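4-hydroxy-3-methylbut-2-enyl diphosphate reductase (PDB 3DNF) catalyses the reductive conversion of (E)-4-hydroxy-3-methylbut-2-enyl diphosphate into isopentenyl and dimethylallyl diphosphate, the last step of the non-mevalonate route to isoprenoid precursors. Local coordinates at residues H240-F252 against I270-C282. Residues are numbered along the deposited sequence; the frame is centred on the assembly and turned at random.
Sequences HIETAEELQPEWF and IIEQVKSRIQEIC
I241 and V274 meet tip to tip, with I241 CD1 3.9 Å from V274 CG2, where the end of edge strand 238-241 faces the C-terminal helix 268-281 of an open alpha/beta lobe built on a four-stranded parallel sheet. I214 and I216 of the neighbouring strand 212-216 join this apolar layer. The chain then leaves the sheet in a turn fastened by E246, whose OE2 accepts the backbone N-H groups of both E242 and T243 from one face of its carboxylate. A244 brings the backbones closest: its CB lies 3.8 Å from Q273 O, while a water accepts from A244 N and, weakly, from Q273 NE2. L247 pushes CD1 against the helix among V274 O, R277 CG and I278 CG1, 3.6 Å from V274 O. With CG of R277 trans to the backbone N (chi1 167°), this methylene comes against L247 CD1, and the two side chains run past each other in opposite directions. E280 OE2 sits over one face of the guanidinium, offset toward its rim, in a salt bridge to which no N-H points. P249 follows, its CA 3.9 Å from I281 CG2. F252 closes the segment, its side chain crossing those of I278 and I281 at about a right angle, with L247 CD2 at the ring edge and V212 of the sheet also touching it. Replacing this phenylalanine by an alanine is likely to open a gap between strand 212-216 and the helix end, leaving I278 and I281 without their aromatic partner. I278 CG2 lies over one ring face, while F252 CZ rests 3.7 Å from I278 CG1.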
loop_
_atom_site.group_PDB
_atom_site.type_symbol
_atom_site.label_atom_id
_atom_site.label_comp_id
_atom_site.label_asym_id
_atom_site.label_seq_id
_atom_site.Cartn_x
_atom_site.Cartn_y
_atom_site.Cartn_z
ATOM N N HIS B 240 -34.712 12.636 -0.169
ATOM C CA HIS B 240 -34.348 11.884 -1.360
ATOM C C HIS B 240 -35.589 11.619 -2.222
ATOM O O HIS B 240 -36.636 11.233 -1.701
ATOM C CB HIS B 240 -33.642 10.577 -0.981
ATOM C CG HIS B 240 -33.528 9.616 -2.119
ATOM N ND1 HIS B 240 -34.332 8.503 -2.232
ATOM C CD2 HIS B 240 -32.745 9.629 -3.224
ATOM C CE1 HIS B 240 -34.035 7.860 -3.347
ATOM N NE2 HIS B 240 -33.076 8.522 -3.964
ATOM N N ILE B 241 -35.484 11.851 -3.533
ATOM C CA ILE B 241 -36.611 11.629 -4.454
ATOM C C ILE B 241 -36.156 11.000 -5.780
ATOM O O ILE B 241 -35.016 11.193 -6.196
ATOM C CB ILE B 241 -37.413 12.933 -4.750
ATOM C CG1 ILE B 241 -36.521 13.998 -5.394
ATOM C CG2 ILE B 241 -38.070 13.489 -3.482
ATOM C CD1 ILE B 241 -37.290 15.054 -6.166
ATOM N N GLU B 242 -37.058 10.253 -6.420
ATOM C CA GLU B 242 -36.803 9.659 -7.738
ATOM C C GLU B 242 -37.412 10.499 -8.868
ATOM O O GLU B 242 -36.916 10.486 -10.002
ATOM C CB GLU B 242 -37.353 8.235 -7.792
ATOM C CG GLU B 242 -36.498 7.214 -7.070
ATOM C CD GLU B 242 -37.051 5.805 -7.182
ATOM O OE1 GLU B 242 -38.294 5.647 -7.229
ATOM O OE2 GLU B 242 -36.241 4.850 -7.211
ATOM N N THR B 243 -38.481 11.225 -8.544
ATOM C CA THR B 243 -39.215 12.041 -9.509
ATOM C C THR B 243 -39.628 13.364 -8.870
ATOM O O THR B 243 -39.845 13.431 -7.650
ATOM C CB THR B 243 -40.491 11.286 -10.023
ATOM O OG1 THR B 243 -40.107 10.030 -10.599
ATOM C CG2 THR B 243 -41.231 12.087 -11.093
ATOM N N ALA B 244 -39.743 14.407 -9.692
ATOM C CA ALA B 244 -40.334 15.685 -9.268
ATOM C C ALA B 244 -41.728 15.535 -8.630
ATOM O O ALA B 244 -42.146 16.388 -7.834
ATOM C CB ALA B 244 -40.391 16.655 -10.439
ATOM N N GLU B 245 -42.433 14.457 -8.985
ATOM C CA GLU B 245 -43.755 14.134 -8.429
ATOM C C GLU B 245 -43.735 14.035 -6.910
ATOM O O GLU B 245 -44.735 14.318 -6.253
ATOM C CB GLU B 245 -44.288 12.810 -8.998
ATOM C CG GLU B 245 -44.614 12.817 -10.489
ATOM C CD GLU B 245 -45.585 13.917 -10.891
ATOM O OE1 GLU B 245 -45.352 14.548 -11.945
ATOM O OE2 GLU B 245 -46.576 14.154 -10.164
ATOM N N GLU B 246 -42.591 13.637 -6.364
ATOM C CA GLU B 246 -42.455 13.411 -4.928
ATOM C C GLU B 246 -42.242 14.692 -4.115
ATOM O O GLU B 246 -42.446 14.692 -2.896
ATOM C CB GLU B 246 -41.343 12.402 -4.661
ATOM C CG GLU B 246 -41.578 11.063 -5.336
ATOM C CD GLU B 246 -40.379 10.150 -5.254
ATOM O OE1 GLU B 246 -39.958 9.798 -4.131
ATOM O OE2 GLU B 246 -39.858 9.776 -6.319
ATOM N N LEU B 247 -41.854 15.773 -4.791
ATOM C CA LEU B 247 -41.635 17.075 -4.153
ATOM C C LEU B 247 -42.884 17.602 -3.450
ATOM O O LEU B 247 -43.827 18.068 -4.099
ATOM C CB LEU B 247 -41.145 18.110 -5.173
ATOM C CG LEU B 247 -39.721 17.965 -5.710
ATOM C CD1 LEU B 247 -39.511 18.803 -6.976
ATOM C CD2 LEU B 247 -38.687 18.317 -4.636
ATOM N N GLN B 248 -42.879 17.522 -2.124
ATOM C CA GLN B 248 -44.005 17.988 -1.318
ATOM C C GLN B 248 -43.927 19.498 -1.157
ATOM O O GLN B 248 -42.898 20.012 -0.711
ATOM C CB GLN B 248 -44.009 17.316 0.055
ATOM C CG GLN B 248 -44.234 15.810 0.016
ATOM C CD GLN B 248 -44.075 15.155 1.378
ATOM O OE1 GLN B 248 -43.574 14.034 1.484
ATOM N NE2 GLN B 248 -44.497 15.852 2.427
ATOM N N PRO B 249 -45.008 20.216 -1.525
ATOM C CA PRO B 249 -45.056 21.674 -1.357
ATOM C C PRO B 249 -44.706 22.086 0.073
ATOM O O PRO B 249 -44.152 23.168 0.291
ATOM C CB PRO B 249 -46.518 22.014 -1.664
ATOM C CG PRO B 249 -46.963 20.931 -2.582
ATOM C CD PRO B 249 -46.255 19.692 -2.116
ATOM N N GLU B 250 -45.015 21.200 1.021
ATOM C CA GLU B 250 -44.780 21.416 2.449
ATOM C C GLU B 250 -43.319 21.741 2.765
ATOM O O GLU B 250 -43.038 22.609 3.601
ATOM C CB GLU B 250 -45.223 20.179 3.237
ATOM C CG GLU B 250 -45.207 20.354 4.752
ATOM C CD GLU B 250 -45.742 19.142 5.492
ATOM O OE1 GLU B 250 -46.465 19.336 6.501
ATOM O OE2 GLU B 250 -45.445 18.001 5.067
ATOM N N TRP B 251 -42.401 21.046 2.083
ATOM C CA TRP B 251 -40.963 21.172 2.336
ATOM C C TRP B 251 -40.401 22.560 2.013
ATOM O O TRP B 251 -39.342 22.948 2.568
ATOM C CB TRP B 251 -40.161 20.130 1.543
ATOM C CG TRP B 251 -40.563 18.677 1.710
ATOM C CD1 TRP B 251 -41.277 18.121 2.735
ATOM C CD2 TRP B 251 -40.218 17.590 0.827
ATOM N NE1 TRP B 251 -41.421 16.767 2.533
ATOM C CE2 TRP B 251 -40.782 16.414 1.373
ATOM C CE3 TRP B 251 -39.499 17.502 -0.378
ATOM C CZ2 TRP B 251 -40.647 15.161 0.758
ATOM C CZ3 TRP B 251 -39.366 16.255 -0.990
ATOM C CH2 TRP B 251 -39.938 15.104 -0.419
ATOM N N PHE B 252 -41.104 23.303 1.119
ATOM C CA PHE B 252 -40.592 24.588 0.638
ATOM C C PHE B 252 -41.274 25.821 1.240
ATOM O O PHE B 252 -41.258 26.912 0.651
ATOM C CB PHE B 252 -40.632 24.619 -0.885
ATOM C CG PHE B 252 -39.959 23.440 -1.509
ATOM C CD1 PHE B 252 -40.709 22.363 -1.971
ATOM C CD2 PHE B 252 -38.571 23.384 -1.595
ATOM C CE1 PHE B 252 -40.084 21.258 -2.534
ATOM C CE2 PHE B 252 -37.939 22.287 -2.156
ATOM C CZ PHE B 252 -38.696 21.220 -2.625
ATOM N N ILE B 270 -33.865 15.246 -15.857
ATOM C CA ILE B 270 -34.596 14.960 -14.611
ATOM C C ILE B 270 -34.305 16.045 -13.564
ATOM O O ILE B 270 -35.227 16.519 -12.910
ATOM C CB ILE B 270 -34.348 13.524 -14.075
ATOM C CG1 ILE B 270 -35.071 12.518 -14.977
ATOM C CG2 ILE B 270 -34.840 13.381 -12.609
ATOM C CD1 ILE B 270 -34.640 11.048 -14.821
ATOM N N ILE B 271 -33.035 16.432 -13.419
ATOM C CA ILE B 271 -32.659 17.538 -12.525
ATOM C C ILE B 271 -33.390 18.849 -12.868
ATOM O O ILE B 271 -33.804 19.592 -11.971
ATOM C CB ILE B 271 -31.124 17.769 -12.497
ATOM C CG1 ILE B 271 -30.377 16.479 -12.137
ATOM C CG2 ILE B 271 -30.748 18.913 -11.528
ATOM C CD1 ILE B 271 -28.849 16.578 -12.348
ATOM N N GLU B 272 -33.556 19.126 -14.158
ATOM C CA GLU B 272 -34.313 20.309 -14.601
ATOM C C GLU B 272 -35.801 20.200 -14.299
ATOM O O GLU B 272 -36.440 21.203 -13.963
ATOM C CB GLU B 272 -34.089 20.588 -16.092
ATOM C CG GLU B 272 -32.633 20.921 -16.459
ATOM C CD GLU B 272 -32.052 22.073 -15.633
ATOM O OE1 GLU B 272 -32.726 23.112 -15.513
ATOM O OE2 GLU B 272 -30.927 21.925 -15.101
ATOM N N GLN B 273 -36.345 18.990 -14.421
ATOM C CA GLN B 273 -37.737 18.718 -14.068
ATOM C C GLN B 273 -37.982 19.038 -12.599
ATOM O O GLN B 273 -38.990 19.650 -12.250
ATOM C CB GLN B 273 -38.095 17.260 -14.340
ATOM C CG GLN B 273 -38.369 16.942 -15.799
ATOM C CD GLN B 273 -39.092 15.625 -15.998
ATOM O OE1 GLN B 273 -39.652 15.382 -17.064
ATOM N NE2 GLN B 273 -39.079 14.764 -14.980
ATOM N N VAL B 274 -37.043 18.620 -11.753
ATOM C CA VAL B 274 -37.098 18.889 -10.321
ATOM C C VAL B 274 -36.958 20.393 -10.013
ATOM O O VAL B 274 -37.758 20.955 -9.251
ATOM C CB VAL B 274 -36.053 18.035 -9.559
ATOM C CG1 VAL B 274 -35.909 18.494 -8.092
ATOM C CG2 VAL B 274 -36.443 16.563 -9.635
ATOM N N LYS B 275 -35.964 21.032 -10.632
ATOM C CA LYS B 275 -35.710 22.460 -10.459
ATOM C C LYS B 275 -36.931 23.313 -10.798
ATOM O O LYS B 275 -37.307 24.189 -10.021
ATOM C CB LYS B 275 -34.496 22.907 -11.287
ATOM C CG LYS B 275 -34.208 24.407 -11.254
ATOM C CD LYS B 275 -32.948 24.726 -12.029
ATOM C CE LYS B 275 -32.697 26.211 -12.046
ATOM N NZ LYS B 275 -31.238 26.466 -11.958
ATOM N N SER B 276 -37.554 23.069 -11.947
ATOM C CA SER B 276 -38.677 23.920 -12.339
ATOM C C SER B 276 -39.994 23.570 -11.639
ATOM O O SER B 276 -40.926 24.377 -11.633
ATOM C CB SER B 276 -38.833 24.012 -13.861
ATOM O OG SER B 276 -38.631 22.768 -14.482
ATOM N N ARG B 277 -40.068 22.382 -11.039
ATOM C CA ARG B 277 -41.202 22.052 -10.167
ATOM C C ARG B 277 -41.043 22.778 -8.833
ATOM O O ARG B 277 -42.027 23.261 -8.267
ATOM C CB ARG B 277 -41.379 20.524 -10.010
ATOM C CG ARG B 277 -42.334 20.027 -8.893
ATOM C CD ARG B 277 -43.546 20.925 -8.605
ATOM N NE ARG B 277 -44.786 20.487 -9.234
ATOM C CZ ARG B 277 -46.000 20.773 -8.774
ATOM N NH1 ARG B 277 -46.154 21.499 -7.670
ATOM N NH2 ARG B 277 -47.071 20.326 -9.419
ATOM N N ILE B 278 -39.806 22.878 -8.346
ATOM C CA ILE B 278 -39.514 23.671 -7.141
ATOM C C ILE B 278 -39.850 25.149 -7.370
ATOM O O ILE B 278 -40.442 25.797 -6.501
ATOM C CB ILE B 278 -38.053 23.471 -6.651
ATOM C CG1 ILE B 278 -37.877 22.049 -6.101
ATOM C CG2 ILE B 278 -37.678 24.497 -5.588
ATOM C CD1 ILE B 278 -36.441 21.626 -5.881
ATOM N N GLN B 279 -39.503 25.662 -8.551
ATOM C CA GLN B 279 -39.880 27.024 -8.957
ATOM C C GLN B 279 -41.393 27.211 -9.107
ATOM O O GLN B 279 -41.898 28.324 -8.952
ATOM C CB GLN B 279 -39.166 27.424 -10.252
ATOM C CG GLN B 279 -37.733 27.886 -10.038
ATOM C CD GLN B 279 -36.891 27.822 -11.300
ATOM O OE1 GLN B 279 -37.095 26.963 -12.158
ATOM N NE2 GLN B 279 -35.927 28.731 -11.414
ATOM N N GLU B 280 -42.096 26.120 -9.411
ATOM C CA GLU B 280 -43.554 26.108 -9.517
ATOM C C GLU B 280 -44.216 26.052 -8.137
ATOM O O GLU B 280 -45.330 26.549 -7.958
ATOM C CB GLU B 280 -44.014 24.921 -10.367
ATOM C CG GLU B 280 -45.452 25.022 -10.844
ATOM C CD GLU B 280 -46.151 23.679 -10.888
ATOM O OE1 GLU B 280 -45.826 22.863 -11.774
ATOM O OE2 GLU B 280 -47.036 23.447 -10.036
ATOM N N ILE B 281 -43.529 25.433 -7.178
ATOM C CA ILE B 281 -43.967 25.413 -5.778
ATOM C C ILE B 281 -43.792 26.801 -5.140
ATOM O O ILE B 281 -44.652 27.253 -4.375
ATOM C CB ILE B 281 -43.235 24.304 -4.965
ATOM C CG1 ILE B 281 -43.739 22.921 -5.390
ATOM C CG2 ILE B 281 -43.424 24.499 -3.453
ATOM C CD1 ILE B 281 -42.901 21.771 -4.882
ATOM N N CYS B 282 -42.685 27.468 -5.467
ATOM C CA CYS B 282 -42.455 28.854 -5.053
ATOM C C CYS B 282 -42.688 29.777 -6.245
ATOM O O CYS B 282 -43.159 30.902 -6.096
ATOM C CB CYS B 282 -41.029 29.038 -4.524
ATOM S SG CYS B 282 -40.247 27.540 -3.829
HETATM O O HOH W 1 -38.532 13.867 -12.420
#